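Long-range contacts in AvrA (Salmonella typhimurium, PDB 6BE0), which probably transfers acetyl groups from acetyl-CoA to serine and threonine residues of target proteins, and binds coenzyme A and inositol hexakisphosphate: residues 110-114 with 197-201; 238-243 with 270-274; 174-178 with 222-228. All blocks are in the same frame, centred on the assembly; numbering follows the deposited sequence.

Interactions 1 and 3 both involve the five-stranded sheet. Interaction 1 sets its strand 111-117 against the end of helix 186-199, while interaction 3 bridges 222-228 to strand 170-176 through one residue pair at the sheet's outer edge. Interaction 2 lies apart, its centre about 24 Å from that of interaction 1 and about 19 Å from that of interaction 3, where a loop meets helix 268-273 between the two ligands. Interactions 2 and 3 are buried, whereas interaction 1 is partly so. The chemistry differs: one arginine and a water join strand to helix in interaction 1, phosphates organise basic side chains in interaction 2, and main-chain bonds, a glutamate at a helix start and apolar packing carry interaction 3.

Interaction 1 (110-114 with 197-201); sequences ESARF and LQLEF
Ser111 reaches the edge of the Phe201 ring, its OG 3.8 Å from CE2 and close to the ring plane. Two residues further along the strand, Arg113 carries most of the contact. Its chain bends at chi2 (88°), which lets the guanidinium run beside the last turn of the helix, toward Ser111, and its CG passes 3.9 Å from Leu197 CD1, the two side chains running in opposite directions. One face of the guanidinium has Gln198 CA above it, offset toward the rim, while Phe201 CD2 sits at its edge, 3.9 Å from Arg113 NH2. The Gln198 side chain crosses it at about a right angle, OE1 being 3.3 Å from Arg113 NH1, with amide and guanidinium planes 74° apart. A water in the guanidinium plane joins Arg113 NH2 (2.9 Å) to Leu197 O (2.7 Å). Beyond the two segments, Asp129 forms a salt bridge with Arg113 NE and the carbonyl of Leu86 accepts a hydrogen bond from NH1, while Arg131 makes a cation-pi contact with Phe201. All three nitrogens of a buried guanidinium thus have a partner, and the carbonyl-rich end of helix 186-199, reached through the water, would probably favour the positive charge beside it.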
loop_
_atom_site.group_PDB
_atom_site.type_symbol
_atom_site.label_atom_id
_atom_site.label_comp_id
_atom_site.label_asym_id
_atom_site.label_seq_id
_atom_site.Cartn_x
_atom_site.Cartn_y
_atom_site.Cartn_z
ATOM N N GLU A 110 18.444 3.116 -6.922
ATOM C CA GLU A 110 17.942 4.469 -6.710
ATOM C C GLU A 110 16.423 4.502 -6.581
ATOM O O GLU A 110 15.837 5.543 -6.283
ATOM C CB GLU A 110 18.388 5.366 -7.864
ATOM C CG GLU A 110 19.899 5.402 -8.047
ATOM C CD GLU A 110 20.340 6.399 -9.100
ATOM O OE1 GLU A 110 19.467 7.069 -9.692
ATOM O OE2 GLU A 110 21.563 6.509 -9.335
ATOM N N SER A 111 15.795 3.355 -6.806
ATOM C CA SER A 111 14.346 3.248 -6.769
ATOM C C SER A 111 13.939 1.831 -6.380
ATOM O O SER A 111 14.234 0.875 -7.099
ATOM C CB SER A 111 13.747 3.621 -8.125
ATOM O OG SER A 111 12.350 3.394 -8.150
ATOM N N ALA A 112 13.268 1.700 -5.242
ATOM C CA ALA A 112 12.850 0.393 -4.756
ATOM C C ALA A 112 11.659 0.505 -3.811
ATOM O O ALA A 112 11.365 1.581 -3.287
ATOM C CB ALA A 112 14.009 -0.308 -4.065
ATOM N N ARG A 113 10.970 -0.614 -3.613
ATOM C CA ARG A 113 9.834 -0.674 -2.700
ATOM C C ARG A 113 9.948 -1.879 -1.783
ATOM O O ARG A 113 10.600 -2.867 -2.116
ATOM C CB ARG A 113 8.513 -0.728 -3.469
ATOM C CG ARG A 113 8.162 0.562 -4.179
ATOM C CD ARG A 113 8.758 0.608 -5.573
ATOM N NE ARG A 113 8.810 1.967 -6.099
ATOM C CZ ARG A 113 9.408 2.308 -7.236
ATOM N NH1 ARG A 113 10.014 1.387 -7.978
ATOM N NH2 ARG A 113 9.403 3.574 -7.632
ATOM N N PHE A 114 9.304 -1.786 -0.626
ATOM C CA PHE A 114 9.354 -2.847 0.368
ATOM C C PHE A 114 7.983 -3.119 0.956
ATOM O O PHE A 114 7.333 -2.202 1.446
ATOM C CB PHE A 114 10.318 -2.477 1.494
ATOM C CG PHE A 114 11.714 -2.186 1.029
ATOM C CD1 PHE A 114 12.094 -0.896 0.700
ATOM C CD2 PHE A 114 12.651 -3.201 0.929
ATOM C CE1 PHE A 114 13.380 -0.624 0.277
ATOM C CE2 PHE A 114 13.938 -2.936 0.505
ATOM C CZ PHE A 114 14.303 -1.645 0.179
ATOM N N LEU A 197 3.304 2.860 -6.912
ATOM C CA LEU A 197 4.469 3.679 -6.591
ATOM C C LEU A 197 5.459 3.683 -7.754
ATOM O O LEU A 197 6.174 4.663 -7.973
ATOM C CB LEU A 197 5.155 3.175 -5.318
ATOM C CG LEU A 197 4.460 3.477 -3.988
ATOM C CD1 LEU A 197 5.098 2.674 -2.861
ATOM C CD2 LEU A 197 4.501 4.962 -3.673
ATOM N N GLN A 198 5.494 2.580 -8.495
ATOM C CA GLN A 198 6.347 2.471 -9.674
ATOM C C GLN A 198 5.751 3.239 -10.851
ATOM O O GLN A 198 6.441 4.015 -11.509
ATOM C CB GLN A 198 6.547 0.998 -10.047
ATOM C CG GLN A 198 6.958 0.749 -11.497
ATOM C CD GLN A 198 8.214 1.495 -11.893
ATOM O OE1 GLN A 198 8.996 1.915 -11.038
ATOM N NE2 GLN A 198 8.414 1.669 -13.196
ATOM N N LEU A 199 4.468 3.013 -11.108
ATOM C CA LEU A 199 3.798 3.593 -12.266
ATOM C C LEU A 199 3.639 5.107 -12.145
ATOM O O LEU A 199 3.590 5.814 -13.153
ATOM C CB LEU A 199 2.428 2.939 -12.454
ATOM C CG LEU A 199 2.468 1.430 -12.701
ATOM C CD1 LEU A 199 1.102 0.807 -12.458
ATOM C CD2 LEU A 199 2.951 1.135 -14.113
ATOM N N GLU A 200 3.561 5.595 -10.910
ATOM C CA GLU A 200 3.391 7.022 -10.650
ATOM C C GLU A 200 4.713 7.650 -10.225
ATOM O O GLU A 200 4.737 8.576 -9.414
ATOM C CB GLU A 200 2.333 7.245 -9.565
ATOM C CG GLU A 200 0.973 6.632 -9.872
ATOM C CD GLU A 200 0.222 7.366 -10.965
ATOM O OE1 GLU A 200 0.773 8.338 -11.528
ATOM O OE2 GLU A 200 -0.928 6.972 -11.256
ATOM N N PHE A 201 5.807 7.136 -10.781
ATOM C CA PHE A 201 7.151 7.564 -10.408
ATOM C C PHE A 201 7.311 9.084 -10.435
ATOM O O PHE A 201 7.686 9.689 -9.432
ATOM C CB PHE A 201 8.184 6.921 -11.337
ATOM C CG PHE A 201 9.607 7.242 -10.974
ATOM C CD1 PHE A 201 10.212 8.400 -11.438
ATOM C CD2 PHE A 201 10.340 6.387 -10.170
ATOM C CE1 PHE A 201 11.518 8.699 -11.104
ATOM C CE2 PHE A 201 11.646 6.680 -9.834
ATOM C CZ PHE A 201 12.236 7.837 -10.302
HETATM O O HOH W 1 8.042 5.845 -6.475
#

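Interaction 2 (238-243 with 270-274); sequences KHTQGA and ERFDN. With IHP (inositol hexakisphosphate), chain B; COA (coenzyme A), chain C.
Phe272 lies against the loop 238-243, with Thr240 O at its ring edge, 3.5 Å from CE1. CG stands opposite the main-chain nitrogen (chi1 171°), and this carries the ring to the start of helix 243-252, where CE2 meets Ala243 CB at 3.9 Å. This is the close apolar part of the contact. Ala243 is also where the main chain meets coenzyme A: Gly242 occupies the N-cap position, Ala243 N makes a weak hydrogen bond to O7A of the 3'-phosphate, whose O9A lies nearer, 2.9 Å from the same nitrogen, and Gln244 N binds the cofactor as well.

The preceding residue, Arg271, extends toward inositol hexakisphosphate. Phosphate oxygen O24 sits over the centre of its guanidinium face, 3.0 Å above the plane, so the charge is met through the face. The His239 ring stands nearly perpendicular to that plane (89°), with CE1 3.2 Å from Arg271 NH2. His239 NE2 donates to O23 of the ligand at 2.8 Å with an N-H...O angle of 159°, while ND1 is held by Ser287 OG, which fixes the ring's rotation. Lys238 NZ bonds O33 at 2.8 Å and the carbonyl of Val261; its separation from O34 of the adjacent phosphate is too short to be taken at face value. Phosphates thus gather the three basic groups. By contrast, Glu270, Asp273 and Asn274 are exposed and make no contact with the loop.

The contact sets helix 268-273 against a loop that reaches both ligand sites. Leu246 of helix 243-252 also touches Phe272, and His239 touches both Phe189 of helix 186-199 and Lys291 of helix 287-300.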
loop_
_atom_site.group_PDB
_atom_site.type_symbol
_atom_site.label_atom_id
_atom_site.label_comp_id
_atom_site.label_asym_id
_atom_site.label_seq_id
_atom_site.Cartn_x
_atom_site.Cartn_y
_atom_site.Cartn_z
ATOM N N LYS A 238 -8.064 4.023 -5.749
ATOM C CA LYS A 238 -9.021 3.198 -6.475
ATOM C C LYS A 238 -9.740 2.220 -5.548
ATOM O O LYS A 238 -10.905 1.891 -5.772
ATOM C CB LYS A 238 -8.318 2.437 -7.596
ATOM C CG LYS A 238 -7.688 3.342 -8.646
ATOM C CD LYS A 238 -6.982 2.543 -9.733
ATOM C CE LYS A 238 -7.959 1.686 -10.521
ATOM N NZ LYS A 238 -7.318 1.050 -11.701
ATOM N N HIS A 239 -9.043 1.769 -4.508
ATOM C CA HIS A 239 -9.598 0.793 -3.571
ATOM C C HIS A 239 -10.099 1.436 -2.282
ATOM O O HIS A 239 -10.351 0.737 -1.301
ATOM C CB HIS A 239 -8.552 -0.272 -3.230
ATOM C CG HIS A 239 -8.080 -1.057 -4.414
ATOM N ND1 HIS A 239 -8.882 -1.963 -5.073
ATOM C CD2 HIS A 239 -6.887 -1.073 -5.056
ATOM C CE1 HIS A 239 -8.207 -2.503 -6.070
ATOM N NE2 HIS A 239 -6.993 -1.981 -6.082
ATOM N N THR A 240 -10.238 2.761 -2.282
ATOM C CA THR A 240 -10.710 3.479 -1.100
ATOM C C THR A 240 -12.020 2.893 -0.593
ATOM O O THR A 240 -12.980 2.743 -1.348
ATOM C CB THR A 240 -10.916 4.979 -1.382
ATOM O OG1 THR A 240 -9.709 5.541 -1.905
ATOM C CG2 THR A 240 -11.302 5.721 -0.106
ATOM N N GLN A 241 -12.041 2.561 0.693
ATOM C CA GLN A 241 -13.202 1.945 1.318
ATOM C C GLN A 241 -14.003 2.983 2.097
ATOM O O GLN A 241 -14.016 2.978 3.325
ATOM C CB GLN A 241 -12.760 0.800 2.230
ATOM C CG GLN A 241 -12.184 -0.383 1.464
ATOM C CD GLN A 241 -11.506 -1.403 2.356
ATOM O OE1 GLN A 241 -10.942 -1.062 3.395
ATOM N NE2 GLN A 241 -11.555 -2.666 1.950
ATOM N N GLY A 242 -14.670 3.872 1.370
ATOM C CA GLY A 242 -15.453 4.927 1.985
ATOM C C GLY A 242 -15.773 6.039 1.004
ATOM O O GLY A 242 -14.873 6.694 0.479
ATOM N N ALA A 243 -17.062 6.248 0.754
ATOM C CA ALA A 243 -17.509 7.287 -0.165
ATOM C C ALA A 243 -17.118 8.671 0.347
ATOM O O ALA A 243 -16.711 9.538 -0.428
ATOM C CB ALA A 243 -19.013 7.202 -0.369
ATOM N N GLU A 270 -17.227 6.064 -10.603
ATOM C CA GLU A 270 -17.924 4.994 -11.307
ATOM C C GLU A 270 -17.360 3.635 -10.912
ATOM O O GLU A 270 -18.102 2.661 -10.786
ATOM C CB GLU A 270 -17.826 5.191 -12.821
ATOM C CG GLU A 270 -18.743 6.277 -13.366
ATOM C CD GLU A 270 -18.706 6.371 -14.879
ATOM O OE1 GLU A 270 -17.710 5.918 -15.481
ATOM O OE2 GLU A 270 -19.678 6.893 -15.467
ATOM N N ARG A 271 -16.048 3.574 -10.711
ATOM C CA ARG A 271 -15.407 2.331 -10.304
ATOM C C ARG A 271 -15.761 1.968 -8.864
ATOM O O ARG A 271 -15.974 0.796 -8.551
ATOM C CB ARG A 271 -13.887 2.422 -10.447
ATOM C CG ARG A 271 -13.174 1.362 -9.631
ATOM C CD ARG A 271 -11.727 1.151 -10.024
ATOM N NE ARG A 271 -11.069 0.295 -9.041
ATOM C CZ ARG A 271 -11.321 -1.001 -8.887
ATOM N NH1 ARG A 271 -12.212 -1.612 -9.657
ATOM N NH2 ARG A 271 -10.682 -1.691 -7.957
ATOM N N PHE A 272 -15.804 2.971 -7.992
ATOM C CA PHE A 272 -16.134 2.748 -6.587
ATOM C C PHE A 272 -17.487 2.064 -6.450
ATOM O O PHE A 272 -17.653 1.154 -5.639
ATOM C CB PHE A 272 -16.141 4.070 -5.814
ATOM C CG PHE A 272 -16.681 3.948 -4.416
ATOM C CD1 PHE A 272 -15.885 3.470 -3.389
ATOM C CD2 PHE A 272 -17.987 4.313 -4.128
ATOM C CE1 PHE A 272 -16.381 3.358 -2.101
ATOM C CE2 PHE A 272 -18.487 4.204 -2.844
ATOM C CZ PHE A 272 -17.682 3.725 -1.831
ATOM N N ASP A 273 -18.448 2.504 -7.256
ATOM C CA ASP A 273 -19.790 1.938 -7.229
ATOM C C ASP A 273 -19.830 0.541 -7.845
ATOM O O ASP A 273 -20.575 -0.323 -7.383
ATOM C CB ASP A 273 -20.769 2.859 -7.964
ATOM C CG ASP A 273 -21.075 4.132 -7.191
ATOM O OD1 ASP A 273 -20.762 4.195 -5.982
ATOM O OD2 ASP A 273 -21.643 5.069 -7.790
ATOM N N ASN A 274 -19.030 0.319 -8.883
ATOM C CA ASN A 274 -19.017 -0.969 -9.574
ATOM C C ASN A 274 -18.308 -2.067 -8.783
ATOM O O ASN A 274 -18.219 -3.208 -9.238
ATOM C CB ASN A 274 -18.357 -0.827 -10.947
ATOM C CG ASN A 274 -19.212 -0.049 -11.929
ATOM O OD1 ASN A 274 -20.416 0.119 -11.734
ATOM N ND2 ASN A 274 -18.590 0.422 -13.004
HETATM C C1 IHP B . -3.940 -2.430 -13.906
HETATM C C2 IHP B . -4.058 -2.717 -12.414
HETATM C C3 IHP B . -5.504 -2.643 -11.953
HETATM C C4 IHP B . -6.383 -3.549 -12.790
HETATM C C5 IHP B . -6.353 -3.061 -14.226
HETATM C C6 IHP B . -4.943 -3.168 -14.789
HETATM O O11 IHP B . -2.616 -2.730 -14.311
HETATM P P1 IHP B . -1.604 -1.516 -14.529
HETATM O O21 IHP B . -0.238 -1.903 -14.008
HETATM O O31 IHP B . -2.072 -0.285 -13.784
HETATM O O41 IHP B . -1.511 -1.211 -16.001
HETATM O O12 IHP B . -3.492 -4.012 -12.110
HETATM P P2 IHP B . -2.224 -4.119 -11.167
HETATM O O22 IHP B . -1.120 -3.210 -11.652
HETATM O O32 IHP B . -2.576 -3.724 -9.753
HETATM O O42 IHP B . -1.717 -5.544 -11.171
HETATM O O13 IHP B . -5.591 -2.986 -10.569
HETATM P P3 IHP B . -5.956 -1.855 -9.509
HETATM O O23 IHP B . -5.147 -2.058 -8.251
HETATM O O33 IHP B . -5.666 -0.478 -10.060
HETATM O O43 IHP B . -7.419 -1.946 -9.161
HETATM O O14 IHP B . -7.717 -3.610 -12.249
HETATM P P4 IHP B . -8.778 -2.398 -12.302
HETATM O O24 IHP B . -9.443 -2.258 -10.951
HETATM O O34 IHP B . -8.122 -1.083 -12.658
HETATM O O44 IHP B . -9.852 -2.708 -13.309
HETATM O O15 IHP B . -7.266 -3.786 -15.052
HETATM P P5 IHP B . -7.943 -3.041 -16.275
HETATM O O25 IHP B . -7.187 -1.769 -16.593
HETATM O O35 IHP B . -7.923 -3.951 -17.478
HETATM O O45 IHP B . -9.374 -2.685 -15.954
HETATM O O16 IHP B . -4.575 -4.538 -14.943
HETATM P P6 IHP B . -3.986 -5.019 -16.310
HETATM O O26 IHP B . -3.947 -6.525 -16.343
HETATM O O36 IHP B . -4.843 -4.520 -17.445
HETATM O O46 IHP B . -2.580 -4.500 -16.486
HETATM N N1A COA C . -15.427 -2.513 4.659
HETATM C C2A COA C . -15.680 -1.440 3.851
HETATM N N3A COA C . -15.882 -0.203 4.395
HETATM C C4A COA C . -15.834 -0.026 5.753
HETATM C C5A COA C . -15.582 -1.081 6.557
HETATM C C6A COA C . -15.378 -2.336 5.993
HETATM N N6A COA C . -15.099 -3.715 6.236
HETATM N N7A COA C . -15.586 -0.643 7.848
HETATM C C8A COA C . -15.841 0.690 7.835
HETATM N N9A COA C . -15.997 1.077 6.549
HETATM C C1B COA C . -16.274 2.384 6.051
HETATM C C2B COA C . -17.516 2.473 5.628
HETATM O O2B COA C . -17.574 2.285 4.188
HETATM C C3B COA C . -17.995 3.970 6.028
HETATM O O3B COA C . -17.460 4.932 5.118
HETATM P P3B COA C . -18.470 5.807 4.216
HETATM O O7A COA C . -19.100 4.929 3.160
HETATM O O8A COA C . -19.549 6.400 5.089
HETATM O O9A COA C . -17.705 6.928 3.544
HETATM C C4B COA C . -17.485 4.167 7.266
HETATM O O4B COA C . -16.148 3.439 7.238
HETATM C C5B COA C . -18.402 3.565 8.321
HETATM O O5B COA C . -17.752 3.568 9.587
HETATM P P1A COA C . -18.278 4.552 10.736
HETATM O O1A COA C . -18.935 5.776 10.119
HETATM O O2A COA C . -19.278 3.811 11.607
HETATM O O3A COA C . -17.051 5.010 11.630
#

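Interaction 3 (174-178 with 222-228)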
loop_
_atom_site.group_PDB
_atom_site.type_symbol
_atom_site.label_atom_id
_atom_site.label_comp_id
_atom_site.label_asym_id
_atom_site.label_seq_id
_atom_site.Cartn_x
_atom_site.Cartn_y
_atom_site.Cartn_z
ATOM N N MET A 174 6.465 9.118 7.478
ATOM C CA MET A 174 5.366 8.165 7.510
ATOM C C MET A 174 4.095 8.868 7.052
ATOM O O MET A 174 3.802 9.978 7.494
ATOM C CB MET A 174 5.203 7.585 8.914
ATOM C CG MET A 174 4.019 6.653 9.081
ATOM S SD MET A 174 4.033 5.864 10.700
ATOM C CE MET A 174 2.284 5.831 11.076
ATOM N N VAL A 175 3.356 8.224 6.154
ATOM C CA VAL A 175 2.179 8.832 5.546
ATOM C C VAL A 175 0.911 8.046 5.867
ATOM O O VAL A 175 0.817 6.848 5.599
ATOM C CB VAL A 175 2.335 8.939 4.015
ATOM C CG1 VAL A 175 1.082 9.538 3.381
ATOM C CG2 VAL A 175 3.553 9.780 3.671
ATOM N N GLU A 176 -0.059 8.743 6.447
ATOM C CA GLU A 176 -1.377 8.183 6.708
ATOM C C GLU A 176 -2.250 8.358 5.474
ATOM O O GLU A 176 -2.328 9.453 4.920
ATOM C CB GLU A 176 -2.016 8.864 7.922
ATOM C CG GLU A 176 -3.437 8.415 8.236
ATOM C CD GLU A 176 -4.122 9.328 9.235
ATOM O OE1 GLU A 176 -4.152 10.555 8.998
ATOM O OE2 GLU A 176 -4.628 8.819 10.257
ATOM N N LEU A 177 -2.900 7.280 5.044
ATOM C CA LEU A 177 -3.782 7.328 3.882
ATOM C C LEU A 177 -5.251 7.253 4.290
ATOM O O LEU A 177 -6.091 7.962 3.735
ATOM C CB LEU A 177 -3.446 6.194 2.909
ATOM C CG LEU A 177 -2.054 6.232 2.269
ATOM C CD1 LEU A 177 -1.899 5.091 1.274
ATOM C CD2 LEU A 177 -1.779 7.568 1.589
ATOM N N ASP A 178 -5.547 6.402 5.269
ATOM C CA ASP A 178 -6.918 6.169 5.718
ATOM C C ASP A 178 -7.832 5.855 4.537
ATOM O O ASP A 178 -8.835 6.533 4.317
ATOM C CB ASP A 178 -7.453 7.381 6.488
ATOM C CG ASP A 178 -8.786 7.103 7.170
ATOM O OD1 ASP A 178 -9.040 5.936 7.543
ATOM O OD2 ASP A 178 -9.582 8.052 7.333
ATOM N N PHE A 222 3.940 12.451 11.796
ATOM C CA PHE A 222 3.696 11.829 10.501
ATOM C C PHE A 222 2.836 12.745 9.641
ATOM O O PHE A 222 2.358 13.777 10.111
ATOM C CB PHE A 222 3.016 10.468 10.671
ATOM C CG PHE A 222 1.652 10.542 11.293
ATOM C CD1 PHE A 222 0.520 10.629 10.501
ATOM C CD2 PHE A 222 1.501 10.518 12.668
ATOM C CE1 PHE A 222 -0.739 10.695 11.072
ATOM C CE2 PHE A 222 0.246 10.583 13.243
ATOM C CZ PHE A 222 -0.875 10.671 12.443
ATOM N N LEU A 223 2.638 12.362 8.385
ATOM C CA LEU A 223 1.838 13.152 7.460
ATOM C C LEU A 223 0.378 12.700 7.503
ATOM O O LEU A 223 0.078 11.559 7.154
ATOM C CB LEU A 223 2.388 13.028 6.040
ATOM C CG LEU A 223 1.821 14.017 5.020
ATOM C CD1 LEU A 223 2.415 15.401 5.231
ATOM C CD2 LEU A 223 2.067 13.529 3.602
ATOM N N PRO A 224 -0.539 13.586 7.932
ATOM C CA PRO A 224 -1.945 13.174 7.991
ATOM C C PRO A 224 -2.548 13.008 6.599
ATOM O O PRO A 224 -1.946 13.447 5.617
ATOM C CB PRO A 224 -2.614 14.316 8.755
ATOM C CG PRO A 224 -1.770 15.500 8.467
ATOM C CD PRO A 224 -0.362 14.987 8.355
ATOM N N SER A 225 -3.720 12.386 6.523
ATOM C CA SER A 225 -4.316 12.017 5.242
ATOM C C SER A 225 -4.670 13.222 4.372
ATOM O O SER A 225 -4.452 13.196 3.160
ATOM C CB SER A 225 -5.567 11.166 5.472
ATOM O OG SER A 225 -6.541 11.881 6.209
ATOM N N ASP A 226 -5.214 14.271 4.980
ATOM C CA ASP A 226 -5.629 15.447 4.219
ATOM C C ASP A 226 -4.430 16.101 3.532
ATOM O O ASP A 226 -4.554 16.653 2.439
ATOM C CB ASP A 226 -6.341 16.459 5.120
ATOM C CG ASP A 226 -5.478 16.921 6.275
ATOM O OD1 ASP A 226 -4.819 16.068 6.906
ATOM O OD2 ASP A 226 -5.455 18.138 6.548
ATOM N N LYS A 227 -3.270 16.029 4.176
ATOM C CA LYS A 227 -2.039 16.541 3.586
ATOM C C LYS A 227 -1.561 15.622 2.465
ATOM O O LYS A 227 -1.034 16.080 1.452
ATOM C CB LYS A 227 -0.950 16.683 4.651
ATOM C CG LYS A 227 -1.271 17.690 5.743
ATOM C CD LYS A 227 -1.090 19.125 5.268
ATOM C CE LYS A 227 0.379 19.519 5.180
ATOM N NZ LYS A 227 1.055 19.475 6.509
ATOM N N ALA A 228 -1.752 14.320 2.657
ATOM C CA ALA A 228 -1.319 13.329 1.679
ATOM C C ALA A 228 -2.116 13.445 0.384
ATOM O O ALA A 228 -1.593 13.185 -0.699
ATOM C CB ALA A 228 -1.449 11.927 2.256
#
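The amide of Leu223 donates to Met174 O at 2.8 Å, and Leu223 O in turn accepts from Glu176 N at 2.9 Å. Bonding to the residues before and after Val175 is the pattern of a parallel bridge, here a single one. The side chains of the bridged pair lie side by side and point the same way, Val175 CG2 4.0 Å from Leu223 CD2, and Val175 CG1 meets Ala228 CB at 3.7 Å. Glu176 reaches out across the partner segment, its chain extended. Its CB passes 3.9 Å from Phe222 CE1, and OE1 takes the amide of Ser225 at 3.1 Å through its anti lone pair, on a bent bond of 138°. Ser225 opens the short helix 225-228, where amides lack main-chain partners within the helix, so the carboxylate meets that need; Cys147 N holds its other oxygen, OE2. Phe222 has CG between its own backbone N and carbonyl carbon (chi1 64°), which brings the ring alongside Glu176, its edge toward OE1. On its other side, strand 170-176 pairs with strand 136-143, so Leu223 adds a single bridge at the outer edge of the five-stranded sheet, with Pro152 of helix 151-164 touching Phe222.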